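Local coordinates for clan CA, family C40, NlpC/P60 superfamily cysteine peptidase (Trichomonas vaginalis, PDB 6BIO), which is probably a cysteine peptidase of the NlpC/P60 type that acts as a peptidoglycan hydrolase against bacteria, at residues A[201-204]-A[205-209]; A[215-218]-A[219-223]. All coordinates share one frame; numbering follows the deposited sequence.

Contact 1 of 2, residues A[201-204]-A[205-209]; sequences ADVQ and DLHGQ
Residues 201-204 and 205-209 meet where a short helix ends and the chain turns toward strand 209-210, in the NlpC/P60 part of the protein. The contact is local. Asp-205 N donates to Ala-201 O at 3.0 Å, the last full helical step. The next bond is shorter-range: Leu-206 N reaches Val-203 O at 2.9 Å. A type I turn from Gln-204 to His-207 follows. Its closing bond, His-207 N to Gln-204 O, is weak at 3.5 Å, but Gln-204 O is also hydrogen-bonded to Tyr-275 OH.

Val-203 and His-207 lie side by side and point the same way. Val-203 CG1 stands anti to the backbone N (chi1 -177°), which brings it alongside the imidazole at 4.1 Å from His-207 CD2. The same CD2 sits 3.3 Å from Val-203 O, which meets the ring obliquely. Leu-206 CG packs on the carbonyl of Asp-202, 3.4 Å from its O.

One water joins the two halves. It donates to Asp-202 O and to Asp-205 OD2, each at 2.8 Å. The other carboxylate oxygen, OD1, is gripped by three hydroxyls, those of Thr-224, Ser-270 and Thr-271. The buried Asp-205 thus fastens the helix end to strands 222-225 and 269-274 of the six-stranded sheet. With three hydroxyls on one oxygen and a water on the other, the surroundings would probably favour the ionised carboxylate.

Contact 2 of 2, residues A[215-218]-A[219-223]; sequences QDIL and PGDII
The carboxylate of Asp-221 has the backbone of Leu-218 over one face. Leu-218 N donates to Asp-221 OD2 at 2.8 Å and arrives from above the plane, 58° out of it. On the same face, Leu-218 O lies 3.2 Å from Asp-221 CG. Ile-217 CG1 sits beside Asp-221 OD2, close to the carboxylate plane, 3.5 Å away. The group has further partners: OD2 forms a salt bridge with Arg-274, and OD1 is hydrogen-bonded to Trp-276 NE1. Both oxygens are therefore held, and the rotation of the group is fixed.

Behind these contacts is a type II turn from Leu-218 to Asp-221, with Pro-219 and Gly-220 at its corners. Leu-218 CB lies 3.4 Å from Pro-219 CD, a closeness set largely by the peptide bond that joins the two residues. Asp-221 N closes the turn on Leu-218 O at 3.0 Å. With CG beside its own backbone N (chi1 -65°), Asp-221 turns its carboxylate back over the turn, where OD2 meets the N-H of Leu-218.

Ile-217 passes Asp-221 and crosses Ile-223 at about a right angle, with CD1 3.8 Å from Ile-223 CG1. The turn leads into strand 222-225, which lies between strands 269-274 and 237-243. Ile-217 reaches both neighbours, touching Ile-272 on one and Tyr-241 on the other. On the helix 182-191 side, Gly-220 O accepts from Tyr-190 OH.

How the contacts relate
The two contacts follow in series along the chain, contact 1 first, with centres about 14 Å apart. Both lie in the NlpC/P60 part of the protein and border one six-stranded antiparallel sheet. Contact 1 leads from helix 201-204 into outermost strand 209-210, and contact 2 leads into strand 222-225. Strand 269-274 runs between these two strands and pairs with both. Its neighbouring arginines reach both contacts: Arg-273 bonds to Gly-208 O and, weakly, to Asp-205 O, and Arg-274 forms a salt bridge with Asp-221. The contacts also touch directly, Gln-204 CB packing on Ile-222 CD1 at 3.9 Å. Helix end and strand entry are thus joined through strand 269-274 and by direct packing.

Contact 1 of 2, residues A[201-204]-A[205-209]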
loop_
_atom_site.group_PDB
_atom_site.type_symbol
_atom_site.label_atom_id
_atom_site.label_comp_id
_atom_site.label_asym_id
_atom_site.label_seq_id
_atom_site.Cartn_x
_atom_site.Cartn_y
_atom_site.Cartn_z
ATOM N N ALA A 201 7.295 1.156 -14.874
ATOM C CA ALA A 201 6.191 1.749 -15.598
ATOM C C ALA A 201 5.637 0.782 -16.625
ATOM O O ALA A 201 4.434 0.729 -16.834
ATOM C CB ALA A 201 6.619 3.040 -16.296
ATOM N N ASP A 202 6.514 0.032 -17.311
ATOM C CA ASP A 202 6.028 -0.860 -18.354
ATOM C C ASP A 202 5.212 -2.036 -17.836
ATOM O O ASP A 202 4.504 -2.675 -18.610
ATOM C CB ASP A 202 7.186 -1.361 -19.215
ATOM C CG ASP A 202 8.266 -2.103 -18.437
ATOM O OD1 ASP A 202 8.298 -2.096 -17.200
ATOM O OD2 ASP A 202 9.187 -2.633 -19.081
ATOM N N VAL A 203 5.283 -2.339 -16.555
ATOM C CA VAL A 203 4.445 -3.338 -15.933
ATOM C C VAL A 203 3.228 -2.718 -15.270
ATOM O O VAL A 203 2.130 -3.281 -15.318
ATOM C CB VAL A 203 5.268 -4.225 -14.981
ATOM C CG1 VAL A 203 4.390 -5.307 -14.388
ATOM C CG2 VAL A 203 6.387 -4.860 -15.756
ATOM N N GLN A 204 3.405 -1.540 -14.669
ATOM C CA GLN A 204 2.257 -0.815 -14.140
ATOM C C GLN A 204 1.219 -0.584 -15.224
ATOM O O GLN A 204 0.017 -0.600 -14.963
ATOM C CB GLN A 204 2.726 0.516 -13.561
ATOM C CG GLN A 204 3.580 0.325 -12.315
ATOM C CD GLN A 204 4.256 1.600 -11.833
ATOM O OE1 GLN A 204 4.148 2.660 -12.457
ATOM N NE2 GLN A 204 4.927 1.515 -10.723
ATOM N N ASP A 205 1.688 -0.418 -16.457
ATOM C CA ASP A 205 0.855 -0.240 -17.654
ATOM C C ASP A 205 -0.066 -1.408 -17.933
ATOM O O ASP A 205 -0.981 -1.263 -18.752
ATOM C CB ASP A 205 1.795 -0.069 -18.851
ATOM C CG ASP A 205 1.075 0.169 -20.179
ATOM O OD1 ASP A 205 0.450 1.246 -20.323
ATOM O OD2 ASP A 205 1.242 -0.719 -21.059
ATOM N N LEU A 206 0.193 -2.579 -17.350
ATOM C CA LEU A 206 -0.456 -3.833 -17.746
ATOM C C LEU A 206 -1.493 -4.298 -16.751
ATOM O O LEU A 206 -2.120 -5.348 -16.970
ATOM C CB LEU A 206 0.587 -4.941 -17.937
ATOM C CG LEU A 206 1.705 -4.657 -18.934
ATOM C CD1 LEU A 206 2.645 -5.818 -18.961
ATOM C CD2 LEU A 206 1.133 -4.396 -20.334
ATOM N N HIS A 207 -1.672 -3.565 -15.646
ATOM C CA HIS A 207 -2.573 -3.993 -14.571
ATOM C C HIS A 207 -3.384 -2.809 -14.092
ATOM O O HIS A 207 -3.162 -1.679 -14.495
ATOM C CB HIS A 207 -1.800 -4.673 -13.422
ATOM C CG HIS A 207 -0.942 -5.803 -13.895
ATOM N ND1 HIS A 207 -1.450 -7.057 -14.174
ATOM C CD2 HIS A 207 0.377 -5.855 -14.194
ATOM C CE1 HIS A 207 -0.472 -7.830 -14.618
ATOM N NE2 HIS A 207 0.649 -7.124 -14.630
ATOM N N GLY A 208 -4.277 -3.070 -13.150
ATOM C CA GLY A 208 -5.260 -2.100 -12.730
ATOM C C GLY A 208 -6.403 -2.014 -13.719
ATOM O O GLY A 208 -6.317 -2.462 -14.856
ATOM N N GLN A 209 -7.474 -1.367 -13.293
ATOM C CA GLN A 209 -8.636 -1.233 -14.153
ATOM C C GLN A 209 -8.302 -0.246 -15.266
ATOM O O GLN A 209 -7.828 0.861 -15.022
ATOM C CB GLN A 209 -9.819 -0.727 -13.317
ATOM C CG GLN A 209 -11.119 -0.449 -14.096
ATOM C CD GLN A 209 -12.130 0.302 -13.225
ATOM O OE1 GLN A 209 -11.940 0.460 -12.010
ATOM N NE2 GLN A 209 -13.188 0.790 -13.846
HETATM O O HOH W 1 3.793 -1.976 -21.214
#

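Contact 2 of 2, residues A[215-218]-A[219-223]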
loop_
_atom_site.group_PDB
_atom_site.type_symbol
_atom_site.label_atom_id
_atom_site.label_comp_id
_atom_site.label_asym_id
_atom_site.label_seq_id
_atom_site.Cartn_x
_atom_site.Cartn_y
_atom_site.Cartn_z
ATOM N N GLN A 215 -11.603 11.351 -20.329
ATOM C CA GLN A 215 -12.662 12.111 -19.667
ATOM C C GLN A 215 -13.057 11.503 -18.331
ATOM O O GLN A 215 -13.571 12.210 -17.455
ATOM C CB GLN A 215 -13.898 12.200 -20.583
ATOM N N ASP A 216 -12.844 10.209 -18.166
ATOM C CA ASP A 216 -13.263 9.490 -16.973
ATOM C C ASP A 216 -12.173 9.415 -15.913
ATOM O O ASP A 216 -12.366 8.750 -14.889
ATOM C CB ASP A 216 -13.708 8.079 -17.365
ATOM C CG ASP A 216 -14.927 8.100 -18.261
ATOM O OD1 ASP A 216 -15.765 9.005 -18.081
ATOM O OD2 ASP A 216 -15.050 7.252 -19.172
ATOM N N ILE A 217 -11.029 10.069 -16.129
ATOM C CA ILE A 217 -9.923 9.952 -15.192
ATOM C C ILE A 217 -10.278 10.631 -13.885
ATOM O O ILE A 217 -11.031 11.612 -13.840
ATOM C CB ILE A 217 -8.654 10.565 -15.802
ATOM C CG1 ILE A 217 -7.396 10.126 -15.075
ATOM C CG2 ILE A 217 -8.752 12.102 -15.832
ATOM C CD1 ILE A 217 -6.112 10.465 -15.829
ATOM N N LEU A 218 -9.729 10.093 -12.807
ATOM C CA LEU A 218 -9.978 10.599 -11.471
ATOM C C LEU A 218 -8.681 10.618 -10.680
ATOM O O LEU A 218 -7.732 9.887 -11.002
ATOM C CB LEU A 218 -10.980 9.698 -10.744
ATOM C CG LEU A 218 -12.415 9.743 -11.231
ATOM C CD1 LEU A 218 -13.276 8.727 -10.562
ATOM C CD2 LEU A 218 -12.987 11.113 -10.991
ATOM N N PRO A 219 -8.627 11.423 -9.611
ATOM C CA PRO A 219 -7.423 11.473 -8.780
ATOM C C PRO A 219 -7.010 10.073 -8.352
ATOM O O PRO A 219 -7.843 9.256 -7.932
ATOM C CB PRO A 219 -7.873 12.309 -7.578
ATOM C CG PRO A 219 -8.863 13.293 -8.219
ATOM C CD PRO A 219 -9.623 12.434 -9.197
ATOM N N GLY A 220 -5.714 9.815 -8.403
ATOM C CA GLY A 220 -5.185 8.531 -8.034
ATOM C C GLY A 220 -4.997 7.573 -9.187
ATOM O O GLY A 220 -4.263 6.585 -9.042
ATOM N N ASP A 221 -5.652 7.817 -10.320
ATOM C CA ASP A 221 -5.378 7.023 -11.509
ATOM C C ASP A 221 -3.950 7.314 -11.941
ATOM O O ASP A 221 -3.455 8.428 -11.800
ATOM C CB ASP A 221 -6.344 7.378 -12.657
ATOM C CG ASP A 221 -7.800 7.028 -12.352
ATOM O OD1 ASP A 221 -8.047 6.260 -11.395
ATOM O OD2 ASP A 221 -8.676 7.489 -13.162
ATOM N N ILE A 222 -3.274 6.296 -12.458
ATOM C CA ILE A 222 -1.946 6.482 -13.037
ATOM C C ILE A 222 -2.060 6.545 -14.550
ATOM O O ILE A 222 -3.007 6.038 -15.149
ATOM C CB ILE A 222 -0.904 5.448 -12.584
ATOM C CG1 ILE A 222 -1.183 4.062 -13.129
ATOM C CG2 ILE A 222 -0.787 5.482 -11.032
ATOM C CD1 ILE A 222 -0.074 3.100 -12.889
ATOM N N ILE A 223 -1.141 7.295 -15.147
ATOM C CA ILE A 223 -1.058 7.489 -16.588
ATOM C C ILE A 223 0.332 7.068 -17.015
ATOM O O ILE A 223 1.316 7.614 -16.513
ATOM C CB ILE A 223 -1.265 8.961 -16.958
ATOM C CG1 ILE A 223 -2.480 9.586 -16.267
ATOM C CG2 ILE A 223 -1.361 9.098 -18.452
ATOM C CD1 ILE A 223 -2.318 11.104 -16.111
#